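Local coordinates for protein aldehyde dehydrogenase (PDB 3I44) that probably catalyses the NAD(P)-dependent oxidation of aldehydes to carboxylic acids, at residues 387-393 with 407-412; 154-160 with 491-497; 204-208 with 221-225; 170-174 with 297-303. The protein carries 1 engineered substitution. All coordinates share one frame; numbering follows the deposited sequence. Where two conformers were deposited one is given.

Interaction 1 of 4, residues 387-393 with 407-412; sequences PTVFADV and PVLSLL
Thr388 and Val408, Val389 and Leu409, and Phe390 and Ser410 face each other as parallel strand neighbours, and backbone hydrogen bonds pass back and forth between the chains. This pairing is the tight part: Phe390 N meets Leu409 O at 2.9 Å in an almost straight bond (178°), while Leu411 N closes on Phe390 O at 2.7 Å. The apolar flanks pack less closely. On the Thr388 and Phe390 side, Val408 CG1 lies at the edge of the Phe390 ring, 4.1 Å from CE2. On the other side, Val389 CG1, anti to its own N (177°), meets Leu411 CD1 at 4.1 Å, with helices 287-296 and 316-329 packed beyond. At Asp392 the regular pairing gives out: phi turns positive (50°), and it is Val393 N that binds Leu411 O, at 3.2 Å. This turn brings Val393 back tightly over the partner strand, CG2 resting 3.8 Å from Ser410 CB and carbonyl O 3.4 Å from Leu412 CB. Asp392 itself forms the looser, partly solvent-exposed end; its carboxylate leaves the pair for Tyr316 and Thr367. Strand 388-391, helix 398-401, which covers Phe390, Val393 and Ser410, and strand 408-414 together make a beta-alpha-beta unit.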
loop_
_atom_site.group_PDB
_atom_site.type_symbol
_atom_site.label_atom_id
_atom_site.label_comp_id
_atom_site.label_asym_id
_atom_site.label_seq_id
_atom_site.Cartn_x
_atom_site.Cartn_y
_atom_site.Cartn_z
ATOM N N PRO A 387 13.948 -11.960 -33.994
ATOM C CA PRO A 387 14.862 -11.289 -33.083
ATOM C C PRO A 387 15.442 -10.033 -33.716
ATOM O O PRO A 387 16.071 -10.093 -34.774
ATOM C CB PRO A 387 15.945 -12.331 -32.839
ATOM C CG PRO A 387 15.296 -13.614 -33.055
ATOM C CD PRO A 387 14.235 -13.394 -34.110
ATOM N N THR A 388 15.226 -8.897 -33.082
ATOM C CA THR A 388 15.533 -7.604 -33.679
ATOM C C THR A 388 16.417 -6.769 -32.764
ATOM O O THR A 388 16.207 -6.730 -31.543
ATOM C CB THR A 388 14.179 -6.858 -33.989
ATOM O OG1 THR A 388 13.404 -7.672 -34.885
ATOM C CG2 THR A 388 14.413 -5.471 -34.590
ATOM N N VAL A 389 17.405 -6.104 -33.350
ATOM C CA VAL A 389 18.275 -5.198 -32.633
ATOM C C VAL A 389 18.241 -3.809 -33.269
ATOM O O VAL A 389 18.446 -3.673 -34.484
ATOM C CB VAL A 389 19.736 -5.755 -32.585
ATOM C CG1 VAL A 389 20.682 -4.792 -31.914
ATOM C CG2 VAL A 389 19.798 -7.121 -31.877
ATOM N N PHE A 390 18.016 -2.773 -32.448
ATOM C CA PHE A 390 18.208 -1.383 -32.846
ATOM C C PHE A 390 19.396 -0.787 -32.118
ATOM O O PHE A 390 19.619 -1.114 -30.947
ATOM C CB PHE A 390 16.961 -0.557 -32.508
ATOM C CG PHE A 390 15.774 -0.852 -33.368
ATOM C CD1 PHE A 390 15.644 -0.245 -34.620
ATOM C CD2 PHE A 390 14.793 -1.739 -32.947
ATOM C CE1 PHE A 390 14.532 -0.509 -35.426
ATOM C CE2 PHE A 390 13.685 -2.011 -33.740
ATOM C CZ PHE A 390 13.550 -1.382 -34.983
ATOM N N ALA A 391 20.142 0.089 -32.799
ATOM C CA ALA A 391 21.245 0.845 -32.219
ATOM C C ALA A 391 21.011 2.331 -32.486
ATOM O O ALA A 391 20.086 2.690 -33.234
ATOM C CB ALA A 391 22.609 0.392 -32.783
ATOM N N ASP A 392 21.829 3.186 -31.868
ATOM C CA ASP A 392 21.636 4.636 -31.916
ATOM C C ASP A 392 20.193 5.022 -31.553
ATOM O O ASP A 392 19.571 5.856 -32.215
ATOM C CB ASP A 392 22.038 5.152 -33.299
ATOM C CG ASP A 392 23.383 4.589 -33.728
ATOM O OD1 ASP A 392 24.327 4.718 -32.913
ATOM O OD2 ASP A 392 23.483 3.981 -34.833
ATOM N N VAL A 393 19.653 4.397 -30.504
ATOM C CA VAL A 393 18.299 4.704 -30.060
ATOM C C VAL A 393 18.402 5.945 -29.192
ATOM O O VAL A 393 19.390 6.141 -28.495
ATOM C CB VAL A 393 17.670 3.541 -29.284
ATOM C CG1 VAL A 393 16.267 3.943 -28.772
ATOM C CG2 VAL A 393 17.611 2.271 -30.166
ATOM N N PRO A 407 10.933 -9.898 -28.854
ATOM C CA PRO A 407 12.384 -10.037 -28.861
ATOM C C PRO A 407 13.059 -8.887 -29.552
ATOM O O PRO A 407 13.604 -9.053 -30.643
ATOM C CB PRO A 407 12.583 -11.348 -29.597
ATOM C CG PRO A 407 11.451 -11.363 -30.583
ATOM C CD PRO A 407 10.299 -10.878 -29.762
ATOM N N VAL A 408 13.025 -7.729 -28.894
ATOM C CA VAL A 408 13.451 -6.490 -29.472
ATOM C C VAL A 408 14.363 -5.716 -28.502
ATOM O O VAL A 408 13.944 -5.258 -27.448
ATOM C CB VAL A 408 12.231 -5.644 -29.870
ATOM C CG1 VAL A 408 12.673 -4.282 -30.443
ATOM C CG2 VAL A 408 11.370 -6.436 -30.871
ATOM N N LEU A 409 15.622 -5.574 -28.874
ATOM C CA LEU A 409 16.609 -4.911 -28.033
ATOM C C LEU A 409 16.931 -3.536 -28.579
ATOM O O LEU A 409 17.073 -3.386 -29.791
ATOM C CB LEU A 409 17.871 -5.764 -28.018
ATOM C CG LEU A 409 19.083 -5.224 -27.278
ATOM C CD1 LEU A 409 18.778 -5.127 -25.789
ATOM C CD2 LEU A 409 20.295 -6.125 -27.498
ATOM N N SER A 410 17.071 -2.548 -27.686
ATOM C CA SER A 410 17.530 -1.217 -28.037
ATOM C C SER A 410 18.918 -0.905 -27.443
ATOM O O SER A 410 19.081 -0.971 -26.222
ATOM C CB SER A 410 16.500 -0.186 -27.544
ATOM O OG SER A 410 15.246 -0.365 -28.177
ATOM N N LEU A 411 19.901 -0.570 -28.291
ATOM C CA LEU A 411 21.259 -0.173 -27.850
ATOM C C LEU A 411 21.479 1.298 -28.051
ATOM O O LEU A 411 21.043 1.875 -29.072
ATOM C CB LEU A 411 22.367 -0.881 -28.657
ATOM C CG LEU A 411 22.836 -2.269 -28.274
ATOM C CD1 LEU A 411 21.633 -3.176 -28.276
ATOM C CD2 LEU A 411 23.923 -2.774 -29.248
ATOM N N LEU A 412 22.202 1.887 -27.114
ATOM C CA LEU A 412 22.714 3.234 -27.248
ATOM C C LEU A 412 23.958 3.387 -26.359
ATOM O O LEU A 412 24.135 2.629 -25.410
ATOM C CB LEU A 412 21.661 4.252 -26.861
ATOM C CG LEU A 412 20.904 4.055 -25.548
ATOM C CD1 LEU A 412 20.441 5.410 -25.090
ATOM C CD2 LEU A 412 19.683 3.056 -25.674
#

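Interaction 2 of 4, residues 154-160 with 491-497; sequences QAILHYD and TKAISYW
Ile156 and His158 pair with Ile494 and Lys492 as hydrogen-bonded pairs of an antiparallel sheet, the kind of arm that joins subunits in aldehyde dehydrogenases. Each pair exchanges two backbone hydrogen bonds (His158 N to Lys492 O, 2.8 Å); beyond the strands, Trp497 N reaches Gln154 O. Ala493 and Ile494 also pair with a strand of the second subunit. Among charged groups, Lys492 NZ makes a salt bridge to Asp160 OD2 (3.1 Å), its hydrogen bond weak, and also binds Ala447 O of the second subunit, whose Arg440 and Arg444 hold the Trp497 carboxylate. Ile156 CD1 forms a CH-pi contact over the five-membered ring of Trp497. In one of its two conformers, so less certainly, the His158 ring has Ile494 CD1 3.7 Å above its centre and meets the six-membered ring of Trp497 obliquely, planes at 58°. Gln154, its CG anti to the backbone N (chi1 179°) and the chain extended beyond it, lays CG 3.3 Å from Tyr496 CD1 and gives NE2 to Ser495 O at 3.2 Å, in its amide plane.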
loop_
_atom_site.group_PDB
_atom_site.type_symbol
_atom_site.label_atom_id
_atom_site.label_comp_id
_atom_site.label_asym_id
_atom_site.label_seq_id
_atom_site.Cartn_x
_atom_site.Cartn_y
_atom_site.Cartn_z
ATOM N N GLN A 154 5.710 -6.869 27.247
ATOM C CA GLN A 154 4.318 -6.616 27.569
ATOM C C GLN A 154 3.453 -6.570 26.282
ATOM O O GLN A 154 2.518 -7.309 26.129
ATOM C CB GLN A 154 4.258 -5.286 28.330
ATOM C CG GLN A 154 2.874 -4.873 28.726
ATOM C CD GLN A 154 2.861 -3.554 29.502
ATOM O OE1 GLN A 154 3.417 -3.475 30.619
ATOM N NE2 GLN A 154 2.207 -2.516 28.925
ATOM N N ALA A 155 3.797 -5.663 25.382
ATOM C CA ALA A 155 3.094 -5.454 24.127
ATOM C C ALA A 155 3.540 -6.516 23.108
ATOM O O ALA A 155 4.657 -7.016 23.162
ATOM C CB ALA A 155 3.394 -4.058 23.610
ATOM N N ILE A 156 2.654 -6.850 22.183
ATOM C CA ILE A 156 2.874 -7.892 21.211
ATOM C C ILE A 156 2.329 -7.451 19.830
ATOM O O ILE A 156 1.344 -6.674 19.751
ATOM C CB ILE A 156 2.213 -9.185 21.716
ATOM C CG1 ILE A 156 2.966 -10.412 21.247
ATOM C CG2 ILE A 156 0.732 -9.279 21.335
ATOM C CD1 ILE A 156 2.413 -11.723 21.859
ATOM N N LEU A 157 3.000 -7.928 18.766
ATOM C CA LEU A 157 2.540 -7.793 17.388
ATOM C C LEU A 157 1.906 -9.099 16.942
ATOM O O LEU A 157 2.466 -10.182 17.130
ATOM C CB LEU A 157 3.697 -7.383 16.477
ATOM C CG LEU A 157 3.416 -7.120 14.982
ATOM C CD1 LEU A 157 2.708 -5.778 14.789
ATOM C CD2 LEU A 157 4.707 -7.129 14.149
ATOM N N HIS A 158 0.711 -9.006 16.380
ATOM C CA HIS A 158 -0.044 -10.175 15.894
ATOM C C HIS A 158 -0.263 -9.975 14.405
ATOM O O HIS A 158 -0.489 -8.845 13.947
ATOM C CB HIS A 158 -1.431 -10.301 16.548
ATOM C CG HIS A 158 -1.507 -11.270 17.687
ATOM N ND1 HIS A 158 -2.669 -11.933 18.016
ATOM C CD2 HIS A 158 -0.581 -11.661 18.593
ATOM C CE1 HIS A 158 -2.452 -12.701 19.070
ATOM N NE2 HIS A 158 -1.192 -12.553 19.440
ATOM N N TYR A 159 -0.168 -11.060 13.633
ATOM C CA TYR A 159 -0.492 -11.033 12.209
ATOM C C TYR A 159 -1.790 -11.788 12.021
ATOM O O TYR A 159 -1.928 -12.935 12.515
ATOM C CB TYR A 159 0.596 -11.690 11.350
ATOM C CG TYR A 159 1.920 -10.942 11.304
ATOM C CD1 TYR A 159 2.156 -9.991 10.343
ATOM C CD2 TYR A 159 2.905 -11.174 12.255
ATOM C CE1 TYR A 159 3.335 -9.306 10.307
ATOM C CE2 TYR A 159 4.095 -10.498 12.235
ATOM C CZ TYR A 159 4.315 -9.564 11.251
ATOM O OH TYR A 159 5.510 -8.847 11.198
ATOM N N ASP A 160 -2.732 -11.180 11.299
ATOM C CA ASP A 160 -4.046 -11.801 11.007
ATOM C C ASP A 160 -4.276 -11.921 9.485
ATOM O O ASP A 160 -3.966 -10.984 8.730
ATOM C CB ASP A 160 -5.185 -10.904 11.526
ATOM C CG ASP A 160 -5.375 -10.949 13.050
ATOM O OD1 ASP A 160 -5.290 -12.036 13.645
ATOM O OD2 ASP A 160 -5.701 -9.869 13.606
ATOM N N THR A 491 -1.429 -6.395 10.350
ATOM C CA THR A 491 -0.790 -6.315 11.637
ATOM C C THR A 491 -1.735 -5.728 12.693
ATOM O O THR A 491 -2.499 -4.784 12.432
ATOM C CB THR A 491 0.469 -5.472 11.600
ATOM O OG1 THR A 491 0.214 -4.271 10.892
ATOM C CG2 THR A 491 1.645 -6.234 10.886
ATOM N N LYS A 492 -1.579 -6.252 13.905
ATOM C CA LYS A 492 -2.334 -5.830 15.061
ATOM C C LYS A 492 -1.381 -5.662 16.256
ATOM O O LYS A 492 -0.669 -6.602 16.631
ATOM C CB LYS A 492 -3.401 -6.868 15.389
ATOM C CG LYS A 492 -4.332 -6.468 16.520
ATOM C CD LYS A 492 -5.071 -7.644 17.091
ATOM C CE LYS A 492 -6.184 -8.053 16.229
ATOM N NZ LYS A 492 -6.685 -9.391 16.544
ATOM N N ALA A 493 -1.382 -4.473 16.844
ATOM C CA ALA A 493 -0.509 -4.133 17.970
ATOM C C ALA A 493 -1.343 -4.173 19.258
ATOM O O ALA A 493 -2.300 -3.386 19.407
ATOM C CB ALA A 493 0.093 -2.767 17.766
ATOM N N ILE A 494 -1.030 -5.126 20.140
ATOM C CA ILE A 494 -1.760 -5.359 21.382
ATOM C C ILE A 494 -0.898 -4.787 22.552
ATOM O O ILE A 494 0.279 -5.132 22.682
ATOM C CB ILE A 494 -2.108 -6.862 21.553
ATOM C CG1 ILE A 494 -2.918 -7.387 20.360
ATOM C CG2 ILE A 494 -2.853 -7.111 22.888
ATOM C CD1 ILE A 494 -2.952 -8.922 20.207
ATOM N N SER A 495 -1.464 -3.874 23.341
ATOM C CA SER A 495 -0.687 -3.126 24.317
ATOM C C SER A 495 -0.287 -3.932 25.581
ATOM O O SER A 495 0.652 -3.552 26.279
ATOM C CB SER A 495 -1.435 -1.871 24.773
ATOM O OG SER A 495 -2.557 -2.282 25.566
ATOM N N TYR A 496 -1.005 -5.002 25.868
ATOM C CA TYR A 496 -0.680 -5.892 26.994
ATOM C C TYR A 496 -1.140 -7.294 26.638
ATOM O O TYR A 496 -2.350 -7.526 26.477
ATOM C CB TYR A 496 -1.360 -5.448 28.314
ATOM C CG TYR A 496 -0.769 -6.161 29.520
ATOM C CD1 TYR A 496 0.104 -5.510 30.380
ATOM C CD2 TYR A 496 -1.028 -7.512 29.750
ATOM C CE1 TYR A 496 0.684 -6.173 31.479
ATOM C CE2 TYR A 496 -0.466 -8.187 30.861
ATOM C CZ TYR A 496 0.404 -7.519 31.704
ATOM O OH TYR A 496 0.977 -8.195 32.778
ATOM N N TRP A 497 -0.178 -8.215 26.512
ATOM C CA TRP A 497 -0.462 -9.602 26.160
ATOM C C TRP A 497 -0.138 -10.471 27.391
ATOM O O TRP A 497 1.049 -10.633 27.729
ATOM C CB TRP A 497 0.347 -10.049 24.916
ATOM C CG TRP A 497 0.066 -11.480 24.479
ATOM C CD1 TRP A 497 0.854 -12.583 24.711
ATOM C CD2 TRP A 497 -1.084 -11.957 23.767
ATOM N NE1 TRP A 497 0.269 -13.695 24.179
ATOM C CE2 TRP A 497 -0.923 -13.350 23.601
ATOM C CE3 TRP A 497 -2.230 -11.341 23.243
ATOM C CZ2 TRP A 497 -1.866 -14.138 22.930
ATOM C CZ3 TRP A 497 -3.170 -12.127 22.582
ATOM C CH2 TRP A 497 -2.982 -13.508 22.436
ATOM O OXT TRP A 497 -1.078 -10.966 28.072
HETATM O O HOH W 1 2.050 -1.550 25.927
#

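Interaction 3 of 4, residues 204-208 with 221-225; sequences AMLFA and FNLIN
Within the beta-alpha-beta unit of strand 191-195, helix 202-213 and strand 221-223, part of what is probably the Rossmann-like coenzyme domain of the family, Leu223 points from the strand into the helix face formed by Ala204, Met205 and Ala208. The helix segment runs at 146° to the strand segment, its axis 9.4 Å away. With CG anti to the backbone N (chi1 -180°), the leucine sends CD1 straight at the helix. That methyl stands 3.4 Å from Ala204 O, a carbonyl already bonded to Ala208 N, and 3.8 Å from Ala204 CB. Met205 crosses the leucine at about a right angle, its CG 4.2 Å from both Leu223 CD1 and CD2. One turn on, Ala208 CB lies at the edge of the Phe221 ring, near its plane, 3.9 Å from CE2. Asn222 and, just past the strand, Ile224 pack on helix 62-79. Phe207 and Phe221 both touch helix 174-188. No hydrogen bond joins the two segments; their one contact between heteroatoms is Met205 SD to Asn225 OD1, 3.5 Å apart.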
loop_
_atom_site.group_PDB
_atom_site.type_symbol
_atom_site.label_atom_id
_atom_site.label_comp_id
_atom_site.label_asym_id
_atom_site.label_seq_id
_atom_site.Cartn_x
_atom_site.Cartn_y
_atom_site.Cartn_z
ATOM N N ALA A 204 -3.508 -22.601 -15.095
ATOM C CA ALA A 204 -4.230 -22.292 -13.851
ATOM C C ALA A 204 -5.316 -23.301 -13.548
ATOM O O ALA A 204 -5.525 -23.700 -12.406
ATOM C CB ALA A 204 -4.815 -20.864 -13.900
ATOM N N MET A 205 -6.009 -23.741 -14.584
ATOM C CA MET A 205 -7.055 -24.763 -14.384
ATOM C C MET A 205 -6.433 -26.080 -13.932
ATOM O O MET A 205 -6.973 -26.761 -13.077
ATOM C CB MET A 205 -7.881 -24.933 -15.668
ATOM C CG MET A 205 -8.640 -23.648 -15.958
ATOM S SD MET A 205 -9.633 -23.690 -17.438
ATOM C CE MET A 205 -10.994 -24.756 -16.911
ATOM N N LEU A 206 -5.294 -26.446 -14.501
ATOM C CA LEU A 206 -4.554 -27.636 -14.015
ATOM C C LEU A 206 -4.066 -27.415 -12.558
ATOM O O LEU A 206 -4.129 -28.323 -11.735
ATOM C CB LEU A 206 -3.388 -27.981 -14.957
ATOM C CG LEU A 206 -2.414 -29.111 -14.565
ATOM C CD1 LEU A 206 -3.167 -30.450 -14.238
ATOM C CD2 LEU A 206 -1.317 -29.301 -15.697
ATOM N N PHE A 207 -3.613 -26.209 -12.240
ATOM C CA PHE A 207 -3.224 -25.879 -10.871
ATOM C C PHE A 207 -4.417 -26.069 -9.940
ATOM O O PHE A 207 -4.278 -26.616 -8.833
ATOM C CB PHE A 207 -2.677 -24.458 -10.774
ATOM C CG PHE A 207 -2.122 -24.115 -9.430
ATOM C CD1 PHE A 207 -0.851 -24.539 -9.063
ATOM C CD2 PHE A 207 -2.857 -23.381 -8.529
ATOM C CE1 PHE A 207 -0.316 -24.231 -7.810
ATOM C CE2 PHE A 207 -2.331 -23.054 -7.276
ATOM C CZ PHE A 207 -1.058 -23.476 -6.927
ATOM N N ALA A 208 -5.597 -25.673 -10.420
ATOM C CA ALA A 208 -6.839 -25.934 -9.693
ATOM C C ALA A 208 -7.011 -27.417 -9.416
ATOM O O ALA A 208 -7.367 -27.784 -8.308
ATOM C CB ALA A 208 -8.062 -25.382 -10.441
ATOM N N PHE A 221 -9.968 -22.177 -2.171
ATOM C CA PHE A 221 -9.474 -21.725 -3.434
ATOM C C PHE A 221 -10.554 -21.865 -4.501
ATOM O O PHE A 221 -11.126 -22.929 -4.659
ATOM C CB PHE A 221 -8.216 -22.519 -3.835
ATOM C CG PHE A 221 -7.777 -22.252 -5.228
ATOM C CD1 PHE A 221 -6.962 -21.154 -5.520
ATOM C CD2 PHE A 221 -8.232 -23.059 -6.279
ATOM C CE1 PHE A 221 -6.586 -20.877 -6.830
ATOM C CE2 PHE A 221 -7.869 -22.802 -7.579
ATOM C CZ PHE A 221 -7.031 -21.713 -7.870
ATOM N N ASN A 222 -10.783 -20.793 -5.266
ATOM C CA ASN A 222 -11.806 -20.801 -6.320
ATOM C C ASN A 222 -11.245 -20.176 -7.589
ATOM O O ASN A 222 -10.482 -19.195 -7.524
ATOM C CB ASN A 222 -13.064 -20.030 -5.869
ATOM C CG ASN A 222 -13.576 -20.498 -4.545
ATOM O OD1 ASN A 222 -14.382 -21.427 -4.478
ATOM N ND2 ASN A 222 -13.065 -19.885 -3.440
ATOM N N LEU A 223 -11.597 -20.751 -8.739
ATOM C CA LEU A 223 -11.119 -20.280 -10.025
ATOM C C LEU A 223 -12.310 -20.006 -10.943
ATOM O O LEU A 223 -13.161 -20.889 -11.148
ATOM C CB LEU A 223 -10.124 -21.281 -10.672
ATOM C CG LEU A 223 -9.542 -20.874 -12.059
ATOM C CD1 LEU A 223 -8.219 -21.576 -12.369
ATOM C CD2 LEU A 223 -10.531 -21.172 -13.193
ATOM N N ILE A 224 -12.385 -18.773 -11.431
ATOM C CA ILE A 224 -13.325 -18.405 -12.482
ATOM C C ILE A 224 -12.530 -17.773 -13.620
ATOM O O ILE A 224 -11.580 -17.028 -13.376
ATOM C CB ILE A 224 -14.436 -17.421 -12.004
ATOM C CG1 ILE A 224 -13.826 -16.112 -11.479
ATOM C CG2 ILE A 224 -15.330 -18.103 -10.976
ATOM C CD1 ILE A 224 -14.829 -15.063 -11.055
ATOM N N ASN A 225 -12.866 -18.114 -14.855
ATOM C CA ASN A 225 -12.263 -17.452 -16.015
ATOM C C ASN A 225 -13.063 -16.215 -16.366
ATOM O O ASN A 225 -14.221 -16.053 -15.936
ATOM C CB ASN A 225 -12.167 -18.406 -17.210
ATOM C CG ASN A 225 -11.101 -19.468 -17.021
ATOM O OD1 ASN A 225 -11.346 -20.667 -17.198
ATOM N ND2 ASN A 225 -9.919 -19.036 -16.620
#

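Interaction 4 of 4, residues 170-174 with 297-303; sequences PWNWP and YNSGQSC
Asn172 and Gln301 bring two irregular loops together, their CA atoms 6.1 Å apart, with Gln301 at the centre of an inverse gamma turn and Trp173 at the N-cap position, right before helix 174-188. The side chain of Asn172, its CG lodged between backbone N and carbonyl carbon (chi1 64°), gives ND2 to Gln301 O at 3.1 Å. Asn298 ND2 reaches the same oxygen, at 3.0 Å, from the opposite face of its carbonyl plane, so two amides clasp it. Asn298 ND2 also donates to Asn172 O, while the other arm of the Asn172 amide, OD1, accepts from Gln177. In sequence the loops are the Pro-Trp-Asn-Trp-Pro and Gly-Gln-Ser-Cys motifs of aldehyde dehydrogenases; in relatives, this asparagine and cysteine are the oxyanion-hole residue and the nucleophile, roles Asn172 and Cys303 probably share. In one of the two Cys303 conformers, SG lies 3.9 Å from Asn172 ND2, a proximity and not a hydrogen bond. Trp173 is fixed by its edge: NE1 binds Ser302 OG at 2.8 Å, nearly straight (173°) and in the ring plane, and Tyr297 CE2 abuts CH2 at 3.7 Å. Asn298 ND2 sits over a face of this indole, offset toward its rim. Across the contact, Gln301 OE1 comes within 3.4 Å of Trp171 CZ3, ring and amide planes 61° apart.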
loop_
_atom_site.group_PDB
_atom_site.type_symbol
_atom_site.label_atom_id
_atom_site.label_comp_id
_atom_site.label_asym_id
_atom_site.label_seq_id
_atom_site.Cartn_x
_atom_site.Cartn_y
_atom_site.Cartn_z
ATOM N N PRO A 170 -1.450 -13.065 -15.236
ATOM C CA PRO A 170 -1.338 -12.915 -16.679
ATOM C C PRO A 170 -0.894 -14.226 -17.368
ATOM O O PRO A 170 -0.919 -15.300 -16.742
ATOM C CB PRO A 170 -0.279 -11.826 -16.788
ATOM C CG PRO A 170 0.656 -12.157 -15.669
ATOM C CD PRO A 170 -0.142 -12.862 -14.597
ATOM N N TRP A 171 -0.473 -14.109 -18.635
ATOM C CA TRP A 171 -0.180 -15.253 -19.525
ATOM C C TRP A 171 1.300 -15.543 -19.759
ATOM O O TRP A 171 1.629 -16.561 -20.352
ATOM C CB TRP A 171 -0.834 -14.997 -20.907
ATOM C CG TRP A 171 -0.541 -13.632 -21.415
ATOM C CD1 TRP A 171 -1.300 -12.514 -21.240
ATOM C CD2 TRP A 171 0.643 -13.204 -22.095
ATOM N NE1 TRP A 171 -0.692 -11.434 -21.817
ATOM C CE2 TRP A 171 0.504 -11.829 -22.349
ATOM C CE3 TRP A 171 1.786 -13.863 -22.555
ATOM C CZ2 TRP A 171 1.464 -11.099 -23.027
ATOM C CZ3 TRP A 171 2.732 -13.153 -23.215
ATOM C CH2 TRP A 171 2.575 -11.777 -23.452
ATOM N N ASN A 172 2.185 -14.628 -19.381
ATOM C CA ASN A 172 3.574 -14.710 -19.792
ATOM C C ASN A 172 4.454 -15.644 -18.964
ATOM O O ASN A 172 5.361 -16.245 -19.515
ATOM C CB ASN A 172 4.216 -13.322 -19.927
ATOM C CG ASN A 172 4.290 -12.554 -18.618
ATOM O OD1 ASN A 172 3.358 -12.583 -17.821
ATOM N ND2 ASN A 172 5.381 -11.827 -18.414
ATOM N N TRP A 173 4.226 -15.717 -17.660
ATOM C CA TRP A 173 4.932 -16.632 -16.793
ATOM C C TRP A 173 3.869 -17.197 -15.827
ATOM O O TRP A 173 3.905 -16.945 -14.599
ATOM C CB TRP A 173 6.044 -15.892 -16.042
ATOM C CG TRP A 173 7.299 -15.668 -16.825
ATOM C CD1 TRP A 173 7.696 -14.516 -17.430
ATOM C CD2 TRP A 173 8.342 -16.603 -17.021
ATOM N NE1 TRP A 173 8.930 -14.686 -18.021
ATOM C CE2 TRP A 173 9.338 -15.972 -17.790
ATOM C CE3 TRP A 173 8.538 -17.930 -16.622
ATOM C CZ2 TRP A 173 10.510 -16.617 -18.159
ATOM C CZ3 TRP A 173 9.704 -18.574 -17.003
ATOM C CH2 TRP A 173 10.670 -17.921 -17.763
ATOM N N PRO A 174 2.897 -17.934 -16.383
ATOM C CA PRO A 174 1.661 -18.210 -15.624
ATOM C C PRO A 174 1.840 -18.895 -14.246
ATOM O O PRO A 174 1.244 -18.446 -13.288
ATOM C CB PRO A 174 0.835 -19.078 -16.586
ATOM C CG PRO A 174 1.769 -19.467 -17.722
ATOM C CD PRO A 174 2.840 -18.418 -17.772
ATOM N N TYR A 297 14.924 -14.021 -24.260
ATOM C CA TYR A 297 14.385 -15.148 -23.510
ATOM C C TYR A 297 12.884 -14.972 -23.319
ATOM O O TYR A 297 12.386 -13.852 -23.065
ATOM C CB TYR A 297 15.099 -15.257 -22.152
ATOM C CG TYR A 297 14.834 -16.532 -21.393
ATOM C CD1 TYR A 297 15.235 -17.754 -21.885
ATOM C CD2 TYR A 297 14.201 -16.500 -20.169
ATOM C CE1 TYR A 297 14.986 -18.946 -21.165
ATOM C CE2 TYR A 297 13.951 -17.642 -19.450
ATOM C CZ TYR A 297 14.362 -18.865 -19.929
ATOM O OH TYR A 297 14.104 -19.997 -19.166
ATOM N N ASN A 298 12.159 -16.071 -23.420
ATOM C CA ASN A 298 10.678 -16.041 -23.408
ATOM C C ASN A 298 10.132 -15.065 -24.468
ATOM O O ASN A 298 9.060 -14.465 -24.293
ATOM C CB ASN A 298 10.164 -15.653 -22.019
ATOM C CG ASN A 298 8.770 -16.188 -21.726
ATOM O OD1 ASN A 298 8.410 -17.311 -22.130
ATOM N ND2 ASN A 298 7.990 -15.406 -20.989
ATOM N N SER A 299 10.883 -14.929 -25.558
ATOM C CA SER A 299 10.570 -14.031 -26.669
ATOM C C SER A 299 10.346 -12.598 -26.197
ATOM O O SER A 299 9.566 -11.846 -26.793
ATOM C CB SER A 299 9.379 -14.556 -27.461
ATOM O OG SER A 299 9.578 -15.935 -27.800
ATOM N N GLY A 300 11.071 -12.217 -25.138
ATOM C CA GLY A 300 11.017 -10.875 -24.607
ATOM C C GLY A 300 9.827 -10.594 -23.718
ATOM O O GLY A 300 9.602 -9.424 -23.318
ATOM N N GLN A 301 9.068 -11.632 -23.382
ATOM C CA GLN A 301 7.772 -11.445 -22.686
ATOM C C GLN A 301 7.981 -11.604 -21.190
ATOM O O GLN A 301 7.454 -12.530 -20.573
ATOM C CB GLN A 301 6.737 -12.466 -23.197
ATOM C CG GLN A 301 6.553 -12.356 -24.719
ATOM C CD GLN A 301 5.686 -13.416 -25.323
ATOM O OE1 GLN A 301 4.677 -13.089 -25.948
ATOM N NE2 GLN A 301 6.089 -14.702 -25.185
ATOM N N SER A 302 8.864 -10.765 -20.656
ATOM C CA SER A 302 9.214 -10.766 -19.275
ATOM C C SER A 302 9.200 -9.326 -18.824
ATOM O O SER A 302 9.871 -8.466 -19.405
ATOM C CB SER A 302 10.596 -11.407 -19.055
ATOM O OG SER A 302 10.520 -12.790 -19.316
ATOM N N CYS A 303 8.441 -9.047 -17.768
ATOM C CA CYS A 303 8.282 -7.673 -17.328
ATOM C C CYS A 303 9.616 -7.023 -16.934
ATOM O O CYS A 303 9.783 -5.821 -17.099
ATOM C CB CYS A 303 7.233 -7.613 -16.213
ATOM S SG CYS A 303 5.615 -8.371 -16.727
#

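Overall arrangement
Interaction 1 is almost wholly buried and interaction 3 wholly so; each joins parts of a beta-alpha-beta unit, yet they lie on opposite sides of the chain's centre. The first is strand on strand, bonded through the backbone, the second helix on strand, held mainly by apolar side chains. Interaction 4, its centre about 7 Å from the chain's centre, is partly buried and relies on side-chain amides and an indole N-H; it touches interaction 1 where Pro407 packs on Ser299. Interaction 2 lies farthest out, its centre about 34 Å from the chain's, with aromatic contacts inside and charged and polar groups bound to the second subunit. It reaches the same sheet as interaction 3.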